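Local coordinates for homocysteine S-methyltransferase (Escherichia coli, PDB 5DMM), which catalyses methyl transfer from S-methylmethionine, or less efficiently S-adenosylmethionine, to homocysteine, using zinc and yielding methionine, at residues Q64-S70 against T115-S121; V96-R100 against L157-A162; G123-A127 against D138-S142; F173-E177 against D211-L216. One frame throughout, in Å; residues are numbered along the deposited sequence.

Contact 1: Q64-S70 against T115-S121. With HCS (2-amino-4-mercapto-butyric acid), chain F.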
loop_
_atom_site.group_PDB
_atom_site.type_symbol
_atom_site.label_atom_id
_atom_site.label_comp_id
_atom_site.label_asym_id
_atom_site.label_seq_id
_atom_site.Cartn_x
_atom_site.Cartn_y
_atom_site.Cartn_z
ATOM N N GLN A 64 7.893 9.071 4.879
ATOM C CA GLN A 64 7.118 10.268 4.607
ATOM C C GLN A 64 5.688 9.916 4.222
ATOM O O GLN A 64 4.866 10.803 3.976
ATOM C CB GLN A 64 7.795 11.096 3.511
ATOM C CG GLN A 64 9.200 11.504 3.928
ATOM C CD GLN A 64 10.093 11.826 2.753
ATOM O OE1 GLN A 64 10.648 10.928 2.116
ATOM N NE2 GLN A 64 10.248 13.109 2.466
ATOM N N CYS A 65 5.407 8.616 4.182
ATOM C CA CYS A 65 4.054 8.122 3.926
ATOM C C CYS A 65 3.767 6.885 4.768
ATOM O O CYS A 65 4.500 5.896 4.690
ATOM C CB CYS A 65 3.866 7.799 2.437
ATOM S SG CYS A 65 2.149 7.366 1.998
ATOM N N ALA A 66 2.707 6.940 5.574
ATOM C CA ALA A 66 2.237 5.768 6.293
ATOM C C ALA A 66 1.186 5.020 5.485
ATOM O O ALA A 66 0.332 5.638 4.848
ATOM C CB ALA A 66 1.655 6.167 7.661
ATOM N N ILE A 67 1.235 3.694 5.512
ATOM C CA ILE A 67 0.188 2.902 4.862
ATOM C C ILE A 67 -0.701 2.301 5.945
ATOM O O ILE A 67 -0.208 1.620 6.829
ATOM C CB ILE A 67 0.769 1.795 3.970
ATOM C CG1 ILE A 67 1.657 2.428 2.893
ATOM C CG2 ILE A 67 -0.358 0.968 3.337
ATOM C CD1 ILE A 67 2.407 1.434 1.998
ATOM N N THR A 68 -2.005 2.559 5.871
ATOM C CA THR A 68 -2.922 2.178 6.959
ATOM C C THR A 68 -3.079 0.665 7.084
ATOM O O THR A 68 -2.787 -0.089 6.149
ATOM C CB THR A 68 -4.312 2.810 6.771
ATOM O OG1 THR A 68 -4.879 2.375 5.523
ATOM C CG2 THR A 68 -4.202 4.329 6.773
ATOM N N ALA A 69 -3.547 0.225 8.254
ATOM C CA ALA A 69 -3.716 -1.202 8.519
ATOM C C ALA A 69 -5.038 -1.743 7.975
ATOM O O ALA A 69 -5.777 -2.412 8.701
ATOM C CB ALA A 69 -3.625 -1.461 10.023
ATOM N N SER A 70 -5.352 -1.439 6.714
ATOM C CA SER A 70 -6.656 -1.798 6.153
ATOM C C SER A 70 -6.561 -2.822 5.022
ATOM O O SER A 70 -7.531 -3.039 4.306
ATOM C CB SER A 70 -7.376 -0.547 5.642
ATOM O OG SER A 70 -6.512 0.229 4.819
ATOM N N THR A 115 6.404 17.642 4.346
ATOM C CA THR A 115 5.084 17.068 4.126
ATOM C C THR A 115 5.072 15.576 4.429
ATOM O O THR A 115 5.960 14.849 3.997
ATOM C CB THR A 115 4.613 17.297 2.681
ATOM O OG1 THR A 115 4.612 18.703 2.408
ATOM C CG2 THR A 115 3.203 16.740 2.482
ATOM N N LEU A 116 4.076 15.136 5.194
ATOM C CA LEU A 116 3.901 13.719 5.504
ATOM C C LEU A 116 2.523 13.265 5.005
ATOM O O LEU A 116 1.532 13.992 5.131
ATOM C CB LEU A 116 4.038 13.451 7.010
ATOM C CG LEU A 116 5.344 13.846 7.702
ATOM C CD1 LEU A 116 5.306 13.452 9.167
ATOM C CD2 LEU A 116 6.555 13.212 7.015
ATOM N N LEU A 117 2.465 12.064 4.441
ATOM C CA LEU A 117 1.238 11.557 3.847
ATOM C C LEU A 117 0.682 10.348 4.604
ATOM O O LEU A 117 1.406 9.674 5.360
ATOM C CB LEU A 117 1.479 11.184 2.388
ATOM C CG LEU A 117 1.940 12.327 1.476
ATOM C CD1 LEU A 117 2.267 11.801 0.095
ATOM C CD2 LEU A 117 0.878 13.417 1.418
ATOM N N VAL A 118 -0.612 10.102 4.408
ATOM C CA VAL A 118 -1.252 8.870 4.854
ATOM C C VAL A 118 -1.907 8.192 3.643
ATOM O O VAL A 118 -2.752 8.786 2.967
ATOM C CB VAL A 118 -2.315 9.129 5.945
ATOM C CG1 VAL A 118 -3.045 7.829 6.320
ATOM C CG2 VAL A 118 -1.688 9.768 7.177
ATOM N N ALA A 119 -1.509 6.962 3.354
ATOM C CA ALA A 119 -2.102 6.241 2.239
ATOM C C ALA A 119 -3.006 5.148 2.767
ATOM O O ALA A 119 -2.584 4.355 3.606
ATOM C CB ALA A 119 -1.024 5.658 1.346
ATOM N N GLY A 120 -4.239 5.088 2.266
ATOM C CA GLY A 120 -5.167 4.048 2.696
ATOM C C GLY A 120 -4.915 2.748 1.949
ATOM O O GLY A 120 -4.993 2.705 0.717
ATOM N N SER A 121 -4.608 1.683 2.685
ATOM C CA SER A 121 -4.319 0.401 2.054
ATOM C C SER A 121 -5.571 -0.260 1.475
ATOM O O SER A 121 -6.573 -0.480 2.181
ATOM C CB SER A 121 -3.672 -0.559 3.036
ATOM O OG SER A 121 -3.601 -1.830 2.431
HETATM N N HCS F . -0.653 -5.024 4.454
HETATM C CA HCS F . 0.549 -4.624 3.748
HETATM C CB HCS F . 0.635 -5.375 2.425
HETATM C CG HCS F . 0.715 -6.879 2.655
HETATM S SD HCS F . 1.154 -7.706 1.105
HETATM C C HCS F . 0.506 -3.148 3.483
HETATM O OXT HCS F . -0.501 -2.506 3.850
HETATM O O HCS F . 1.479 -2.617 2.906
HETATM O O HOH W 1 8.797 14.979 4.033
#
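C65, A66 and I67 pair in parallel with L117, V118 and A119, and four backbone hydrogen bonds join the two segments: L117 N to Q64 O, A66 N to L117 O, A119 N to A66 O at 2.7 Å, and T68 N to A119 O. On one face of the sheet C65 SG lies against A119 CB (3.7 Å) and L117 CB; on the other, T68 CG2 meets V118 CG1 at 3.7 Å, the two side chains crossing at about a right angle.

Packing is tightest at the C-terminal end. S70 OG donates to S121 O (2.7 Å), in the carbonyl plane on a lone pair, and accepts from T68 OG1 at 2.8 Å; its chi1 of 49° swings the hydroxyl back toward S121. With an alanine in place of S70, S121 O would probably lose this donor and the T68 hydroxyl would be freer to turn. The other end is looser and partly exposed: a water accepts a hydrogen bond from Q64 NE2 and donates one to T115 O, while Q64 also bonds Q14.

I67 CG2 and S121 OG each lie 3.5 Å from OXT of the bound homocysteine, and E168 holds the S121 hydroxyl. These are neighbouring strands of a TIM barrel, whose C-terminal strand ends typically line the substrate pocket.

Contact 2: V96-R100 against L157-A162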
loop_
_atom_site.group_PDB
_atom_site.type_symbol
_atom_site.label_atom_id
_atom_site.label_comp_id
_atom_site.label_asym_id
_atom_site.label_seq_id
_atom_site.Cartn_x
_atom_site.Cartn_y
_atom_site.Cartn_z
ATOM N N VAL A 96 -7.170 4.921 9.364
ATOM C CA VAL A 96 -6.710 6.203 8.833
ATOM C C VAL A 96 -6.513 7.198 9.960
ATOM O O VAL A 96 -5.527 7.918 9.999
ATOM C CB VAL A 96 -7.701 6.805 7.821
ATOM C CG1 VAL A 96 -7.130 8.113 7.214
ATOM C CG2 VAL A 96 -8.000 5.806 6.715
ATOM N N GLU A 97 -7.466 7.227 10.882
ATOM C CA GLU A 97 -7.401 8.134 12.014
ATOM C C GLU A 97 -6.117 7.923 12.825
ATOM O O GLU A 97 -5.472 8.885 13.228
ATOM C CB GLU A 97 -8.639 7.944 12.901
ATOM C CG GLU A 97 -8.728 8.869 14.092
ATOM C CD GLU A 97 -9.883 8.486 15.019
ATOM O OE1 GLU A 97 -10.960 8.096 14.509
ATOM O OE2 GLU A 97 -9.706 8.547 16.258
ATOM N N LEU A 98 -5.745 6.665 13.048
ATOM C CA LEU A 98 -4.566 6.365 13.865
ATOM C C LEU A 98 -3.292 6.803 13.161
ATOM O O LEU A 98 -2.354 7.266 13.809
ATOM C CB LEU A 98 -4.489 4.876 14.197
ATOM C CG LEU A 98 -5.587 4.356 15.126
ATOM C CD1 LEU A 98 -5.586 2.836 15.132
ATOM C CD2 LEU A 98 -5.350 4.898 16.545
ATOM N N ALA A 99 -3.253 6.676 11.838
ATOM C CA ALA A 99 -2.079 7.145 11.107
ATOM C C ALA A 99 -2.028 8.674 11.119
ATOM O O ALA A 99 -0.949 9.271 11.216
ATOM C CB ALA A 99 -2.080 6.611 9.653
ATOM N N ARG A 100 -3.190 9.311 11.009
ATOM C CA ARG A 100 -3.237 10.770 11.037
ATOM C C ARG A 100 -2.825 11.281 12.422
ATOM O O ARG A 100 -2.152 12.309 12.533
ATOM C CB ARG A 100 -4.635 11.275 10.661
ATOM C CG ARG A 100 -5.043 10.954 9.218
ATOM C CD ARG A 100 -6.448 11.456 8.936
ATOM N NE ARG A 100 -6.500 12.904 9.086
ATOM C CZ ARG A 100 -7.609 13.614 9.265
ATOM N NH1 ARG A 100 -8.792 13.013 9.329
ATOM N NH2 ARG A 100 -7.529 14.933 9.383
ATOM N N LEU A 157 -12.014 4.994 3.524
ATOM C CA LEU A 157 -10.648 5.530 3.554
ATOM C C LEU A 157 -10.627 7.004 3.123
ATOM O O LEU A 157 -9.936 7.830 3.723
ATOM C CB LEU A 157 -9.719 4.699 2.655
ATOM C CG LEU A 157 -9.381 3.267 3.105
ATOM C CD1 LEU A 157 -8.644 2.513 1.987
ATOM C CD2 LEU A 157 -8.510 3.245 4.372
ATOM N N LEU A 158 -11.393 7.336 2.085
ATOM C CA LEU A 158 -11.434 8.711 1.594
ATOM C C LEU A 158 -12.160 9.610 2.600
ATOM O O LEU A 158 -11.690 10.712 2.910
ATOM C CB LEU A 158 -12.110 8.778 0.209
ATOM C CG LEU A 158 -11.356 8.097 -0.943
ATOM C CD1 LEU A 158 -12.176 8.071 -2.240
ATOM C CD2 LEU A 158 -10.010 8.767 -1.186
ATOM N N ASP A 159 -13.280 9.133 3.129
ATOM C CA ASP A 159 -14.057 9.924 4.084
ATOM C C ASP A 159 -13.295 10.195 5.367
ATOM O O ASP A 159 -13.516 11.219 6.014
ATOM C CB ASP A 159 -15.378 9.231 4.429
ATOM C CG ASP A 159 -16.379 9.310 3.309
ATOM O OD1 ASP A 159 -16.212 10.168 2.414
ATOM O OD2 ASP A 159 -17.338 8.508 3.316
ATOM N N ALA A 160 -12.411 9.268 5.742
ATOM C CA ALA A 160 -11.596 9.426 6.940
ATOM C C ALA A 160 -10.391 10.344 6.683
ATOM O O ALA A 160 -9.661 10.687 7.612
ATOM C CB ALA A 160 -11.124 8.072 7.450
ATOM N N GLY A 161 -10.176 10.717 5.426
ATOM C CA GLY A 161 -9.132 11.675 5.101
ATOM C C GLY A 161 -7.772 11.148 4.657
ATOM O O GLY A 161 -6.778 11.841 4.819
ATOM N N ALA A 162 -7.714 9.936 4.116
ATOM C CA ALA A 162 -6.505 9.463 3.438
ATOM C C ALA A 162 -6.094 10.436 2.332
ATOM O O ALA A 162 -6.955 10.942 1.612
ATOM C CB ALA A 162 -6.733 8.070 2.850
#
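V96 spreads its two methyls across the end of the other helix because chi1 is -176°: CG1 stands anti to the backbone N and CG2 anti to the carbonyl carbon. CG2 meets L157 CD2 at 3.5 Å, the closest apolar touch here, and CG1 reaches over the backbone beyond A160, 3.6 Å from A162 N. Between the two branches, V96 CB sits 3.7 Å from A160 CB, so the alanine methyl fills the fork of the valine.

One turn later, R100 runs out with an extended CG-CD start and then bends at chi3 (62°), which brings NH1 to the A160 carbonyl oxygen. NH1 donates to A160 O at 3.0 Å, but the angle at hydrogen is 132° and the bond is weak. The methylene CD of R100 also lies close, 3.6 Å from A160 O.

That carbonyl belongs to a helix end closed by a Schellman motif. G161 takes a positive phi, and G161 N and A162 N bond back to L158 O and L157 O. A beta carbon on G161 would be pressed against A160 O and would sit tight on R100 NH1, so the bare glycine suits both the turn and the arginine.

The end of helix 143-159 thus abuts helix 85-109 on the outside of the barrel. Beneath them, A99 and R100 rest on V118 of strand 117-122, and L157 packs on V122 of that strand and L165 of strand 164-170.

Contact 3: G123-A127 against D138-S142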
loop_
_atom_site.group_PDB
_atom_site.type_symbol
_atom_site.label_atom_id
_atom_site.label_comp_id
_atom_site.label_asym_id
_atom_site.label_seq_id
_atom_site.Cartn_x
_atom_site.Cartn_y
_atom_site.Cartn_z
ATOM N N GLY A 123 -6.207 -3.741 -0.339
ATOM C CA GLY A 123 -5.660 -5.031 -0.726
ATOM C C GLY A 123 -6.549 -5.712 -1.744
ATOM O O GLY A 123 -7.705 -5.306 -1.939
ATOM N N PRO A 124 -6.031 -6.767 -2.389
ATOM C CA PRO A 124 -6.778 -7.453 -3.449
ATOM C C PRO A 124 -7.854 -8.375 -2.897
ATOM O O PRO A 124 -7.806 -8.744 -1.729
ATOM C CB PRO A 124 -5.696 -8.272 -4.161
ATOM C CG PRO A 124 -4.712 -8.603 -3.058
ATOM C CD PRO A 124 -4.707 -7.381 -2.153
ATOM N N TYR A 125 -8.783 -8.758 -3.765
ATOM C CA TYR A 125 -9.818 -9.739 -3.456
ATOM C C TYR A 125 -9.182 -11.055 -2.991
ATOM O O TYR A 125 -9.701 -11.737 -2.111
ATOM C CB TYR A 125 -10.704 -9.948 -4.690
ATOM C CG TYR A 125 -11.872 -10.874 -4.468
ATOM C CD1 TYR A 125 -13.004 -10.447 -3.782
ATOM C CD2 TYR A 125 -11.847 -12.180 -4.947
ATOM C CE1 TYR A 125 -14.077 -11.295 -3.580
ATOM C CE2 TYR A 125 -12.918 -13.033 -4.749
ATOM C CZ TYR A 125 -14.027 -12.585 -4.067
ATOM O OH TYR A 125 -15.094 -13.432 -3.869
ATOM N N GLY A 126 -8.027 -11.382 -3.560
ATOM C CA GLY A 126 -7.302 -12.578 -3.177
ATOM C C GLY A 126 -6.938 -12.675 -1.705
ATOM O O GLY A 126 -6.878 -13.774 -1.150
ATOM N N ALA A 127 -6.688 -11.528 -1.079
ATOM C CA ALA A 127 -6.331 -11.491 0.332
ATOM C C ALA A 127 -7.543 -11.843 1.191
ATOM O O ALA A 127 -7.408 -12.409 2.274
ATOM C CB ALA A 127 -5.783 -10.125 0.709
ATOM N N ASP A 138 -5.681 -16.112 -9.697
ATOM C CA ASP A 138 -6.627 -16.916 -10.460
ATOM C C ASP A 138 -7.965 -16.998 -9.741
ATOM O O ASP A 138 -8.317 -18.016 -9.158
ATOM C CB ASP A 138 -6.090 -18.321 -10.735
ATOM C CG ASP A 138 -6.931 -19.072 -11.773
ATOM O OD1 ASP A 138 -7.872 -18.474 -12.344
ATOM O OD2 ASP A 138 -6.647 -20.258 -12.033
ATOM N N TYR A 139 -8.698 -15.898 -9.793
ATOM C CA TYR A 139 -10.056 -15.860 -9.296
ATOM C C TYR A 139 -10.912 -15.034 -10.246
ATOM O O TYR A 139 -10.387 -14.246 -11.058
ATOM C CB TYR A 139 -10.108 -15.310 -7.875
ATOM C CG TYR A 139 -9.283 -14.068 -7.576
ATOM C CD1 TYR A 139 -8.131 -14.154 -6.796
ATOM C CD2 TYR A 139 -9.681 -12.807 -8.017
ATOM C CE1 TYR A 139 -7.389 -13.027 -6.487
ATOM C CE2 TYR A 139 -8.935 -11.667 -7.709
ATOM C CZ TYR A 139 -7.799 -11.791 -6.939
ATOM O OH TYR A 139 -7.080 -10.675 -6.595
ATOM N N HIS A 140 -12.224 -15.236 -10.168
ATOM C CA HIS A 140 -13.131 -14.694 -11.171
ATOM C C HIS A 140 -14.326 -13.993 -10.532
ATOM O O HIS A 140 -15.112 -14.620 -9.822
ATOM C CB HIS A 140 -13.614 -15.809 -12.103
ATOM C CG HIS A 140 -12.506 -16.501 -12.838
ATOM N ND1 HIS A 140 -11.989 -16.025 -14.023
ATOM C CD2 HIS A 140 -11.810 -17.624 -12.548
ATOM C CE1 HIS A 140 -11.024 -16.828 -14.436
ATOM N NE2 HIS A 140 -10.897 -17.807 -13.557
ATOM N N CYS A 141 -14.442 -12.693 -10.788
ATOM C CA CYS A 141 -15.574 -11.900 -10.329
ATOM C C CYS A 141 -16.015 -10.989 -11.463
ATOM O O CYS A 141 -15.190 -10.560 -12.275
ATOM C CB CYS A 141 -15.212 -11.057 -9.099
ATOM S SG CYS A 141 -14.675 -11.988 -7.632
ATOM N N SER A 142 -17.308 -10.678 -11.521
ATOM C CA SER A 142 -17.779 -9.666 -12.462
ATOM C C SER A 142 -17.199 -8.312 -12.070
ATOM O O SER A 142 -16.727 -8.152 -10.943
ATOM C CB SER A 142 -19.309 -9.602 -12.479
ATOM O OG SER A 142 -19.801 -9.253 -11.202
#
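The backbones at G126 and Y139 keep their distance, CA to CA 7.5 Å, so the loop reaches the start of helix 125-129 through side chains. Y139 lies in the gap, with a chi1 of 45° that lays its ring along the first turn. Its CE1 is 3.3 Å from G126 CA, close enough that any beta carbon on the glycine would clash. Y139 OH accepts a weak bond from G126 N (3.3 Å), while its stronger partner is E175, a residue that also takes the N-H of Y125.

Y125 turns an edge to the face of Y139 in a T-shaped pair, centroids 5.5 Å apart and planes at 63°; CD2 is the nearest edge atom, 3.8 Å from Y139 CD2. C141 SG then sits over a face of the Y125 ring, 3.8 Å from its centroid, a cysteine sulfur-aromatic contact.

Y139 and C141 point in toward the helix, whereas D138 and H140 between and beside them bind a zinc ion on the exposed side, near a crystal neighbour. The arrangement is a surface metal site on a loop anchored by aromatic side chains, separate from the zinc site of C229 and C295.

Contact 4: F173-E177 against D211-L216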
loop_
_atom_site.group_PDB
_atom_site.type_symbol
_atom_site.label_atom_id
_atom_site.label_comp_id
_atom_site.label_asym_id
_atom_site.label_seq_id
_atom_site.Cartn_x
_atom_site.Cartn_y
_atom_site.Cartn_z
ATOM N N PHE A 173 -5.661 -8.750 -13.424
ATOM C CA PHE A 173 -5.898 -7.660 -14.370
ATOM C C PHE A 173 -7.343 -7.195 -14.391
ATOM O O PHE A 173 -7.606 -5.988 -14.421
ATOM C CB PHE A 173 -5.470 -8.099 -15.776
ATOM C CG PHE A 173 -5.451 -6.993 -16.790
ATOM C CD1 PHE A 173 -4.858 -5.775 -16.510
ATOM C CD2 PHE A 173 -5.991 -7.191 -18.052
ATOM C CE1 PHE A 173 -4.827 -4.755 -17.465
ATOM C CE2 PHE A 173 -5.963 -6.178 -19.012
ATOM C CZ PHE A 173 -5.383 -4.957 -18.713
ATOM N N SER A 174 -8.287 -8.135 -14.379
ATOM C CA SER A 174 -9.692 -7.744 -14.447
ATOM C C SER A 174 -10.068 -6.954 -13.191
ATOM O O SER A 174 -10.837 -5.999 -13.262
ATOM C CB SER A 174 -10.606 -8.968 -14.628
ATOM O OG SER A 174 -10.656 -9.771 -13.462
ATOM N N GLU A 175 -9.489 -7.318 -12.049
ATOM C CA GLU A 175 -9.737 -6.569 -10.815
ATOM C C GLU A 175 -9.073 -5.182 -10.875
ATOM O O GLU A 175 -9.634 -4.190 -10.416
ATOM C CB GLU A 175 -9.245 -7.359 -9.599
ATOM C CG GLU A 175 -9.299 -6.582 -8.285
ATOM C CD GLU A 175 -8.797 -7.389 -7.103
ATOM O OE1 GLU A 175 -7.952 -8.295 -7.294
ATOM O OE2 GLU A 175 -9.259 -7.117 -5.976
ATOM N N ILE A 176 -7.886 -5.108 -11.469
ATOM C CA ILE A 176 -7.219 -3.824 -11.642
ATOM C C ILE A 176 -8.087 -2.875 -12.476
ATOM O O ILE A 176 -8.235 -1.698 -12.131
ATOM C CB ILE A 176 -5.820 -4.010 -12.280
ATOM C CG1 ILE A 176 -4.860 -4.613 -11.235
ATOM C CG2 ILE A 176 -5.298 -2.679 -12.800
ATOM C CD1 ILE A 176 -3.571 -5.175 -11.821
ATOM N N GLU A 177 -8.680 -3.384 -13.557
ATOM C CA GLU A 177 -9.599 -2.592 -14.380
ATOM C C GLU A 177 -10.802 -2.098 -13.582
ATOM O O GLU A 177 -11.161 -0.923 -13.633
ATOM C CB GLU A 177 -10.103 -3.411 -15.572
ATOM C CG GLU A 177 -9.025 -4.032 -16.426
ATOM C CD GLU A 177 -9.581 -5.032 -17.424
ATOM O OE1 GLU A 177 -10.804 -4.996 -17.702
ATOM O OE2 GLU A 177 -8.793 -5.859 -17.930
ATOM N N ASP A 211 0.367 -4.322 -21.001
ATOM C CA ASP A 211 -1.086 -4.197 -21.051
ATOM C C ASP A 211 -1.643 -3.524 -19.794
ATOM O O ASP A 211 -2.631 -2.782 -19.866
ATOM C CB ASP A 211 -1.746 -5.569 -21.237
ATOM C CG ASP A 211 -1.398 -6.206 -22.571
ATOM O OD1 ASP A 211 -1.079 -5.454 -23.509
ATOM O OD2 ASP A 211 -1.447 -7.447 -22.684
ATOM N N VAL A 212 -1.013 -3.785 -18.653
ATOM C CA VAL A 212 -1.453 -3.185 -17.393
ATOM C C VAL A 212 -1.161 -1.694 -17.421
ATOM O O VAL A 212 -2.018 -0.877 -17.095
ATOM C CB VAL A 212 -0.769 -3.833 -16.179
ATOM C CG1 VAL A 212 -1.297 -3.218 -14.878
ATOM C CG2 VAL A 212 -1.001 -5.346 -16.184
ATOM N N VAL A 213 0.053 -1.343 -17.836
ATOM C CA VAL A 213 0.472 0.049 -17.915
ATOM C C VAL A 213 -0.389 0.810 -18.917
ATOM O O VAL A 213 -0.827 1.928 -18.651
ATOM C CB VAL A 213 1.968 0.169 -18.320
ATOM C CG1 VAL A 213 2.331 1.616 -18.606
ATOM C CG2 VAL A 213 2.867 -0.413 -17.243
ATOM N N ALA A 214 -0.643 0.191 -20.068
ATOM C CA ALA A 214 -1.445 0.829 -21.108
ATOM C C ALA A 214 -2.852 1.119 -20.594
ATOM O O ALA A 214 -3.400 2.200 -20.822
ATOM C CB ALA A 214 -1.495 -0.045 -22.357
ATOM N N LEU A 215 -3.426 0.160 -19.878
ATOM C CA LEU A 215 -4.754 0.358 -19.314
ATOM C C LEU A 215 -4.768 1.533 -18.337
ATOM O O LEU A 215 -5.563 2.463 -18.481
ATOM C CB LEU A 215 -5.236 -0.905 -18.607
ATOM C CG LEU A 215 -6.509 -0.647 -17.796
ATOM C CD1 LEU A 215 -7.732 -0.891 -18.656
ATOM C CD2 LEU A 215 -6.533 -1.478 -16.511
ATOM N N LEU A 216 -3.865 1.491 -17.360
ATOM C CA LEU A 216 -3.836 2.494 -16.299
ATOM C C LEU A 216 -3.409 3.880 -16.773
ATOM O O LEU A 216 -3.709 4.875 -16.113
ATOM C CB LEU A 216 -2.917 2.030 -15.166
ATOM C CG LEU A 216 -3.455 0.784 -14.461
ATOM C CD1 LEU A 216 -2.456 0.271 -13.429
ATOM C CD2 LEU A 216 -4.808 1.078 -13.805
#
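F173 leads the first helix into the contact and meets three residues of the second. Its chi1 of -170° carries the ring across to the neighbouring helix, where CE1 lies 3.7 Å from V212 CA and CZ lies 3.7 Å from D211 O. Alongside, CD1 touches V212 CG2 at 3.9 Å, the two side chains sliding past each other in opposite directions, and CE1 also meets L215 CD2 at 3.8 Å. An alanine at F173 is likely to open a gap beside V212 and L215 and leave the L215 methyls freer to turn.

I176 is the next residue to reach the interface. Its CG2 meets L216 CD2 at 3.9 Å, those side chains crossing at about a right angle, and also comes near L215 CD2, while CD1 reaches the vicinity of V212 CG1.

E177 closes the segment with the aliphatic part of its chain: CG lies 3.6 Å from L215 CD2, and L215 is thereby wedged among F173, I176 and E177. The E177 chain runs on extended, and OE2 stands over one face of the F173 ring, near its rim. No hydrogen bond crosses between the segments; apolar surface does the work.

The axes of segments 173-177 and 211-216 run 11° from parallel, 10.9 Å apart at closest approach, on the outside of the barrel. F193 and F195 of strand 191-197 lie under I176, F195 also under V212 and L216, and L203 of strand 202-203 packs against F173, I176 and V212.

Overall arrangement
Contacts 1 and 2 form one block, centres 9 Å apart: V118 CG1 meets A99 CB at 3.7 Å, and S70 OG meets L157 CD2 at 3.6 Å, so the helix layer bears directly on the strands. Contact 1 alone of the four holds residues of the homocysteine pocket; I67 is about 9 Å from a bound zinc ion, side chain to ion. Contact 3 follows strand 117-122 in the chain, with the side chain of P124 about 7 Å from the bound homocysteine. It is tied to contact 4, 14 Å away between centres, by E175: OE1 lies 2.6 Å from Y139 OH and OE2 2.8 Å from Y125 N, probable hydrogen bonds. Contact 4 stands farther back, the side chain of I176 about 14 Å from the bound HCS.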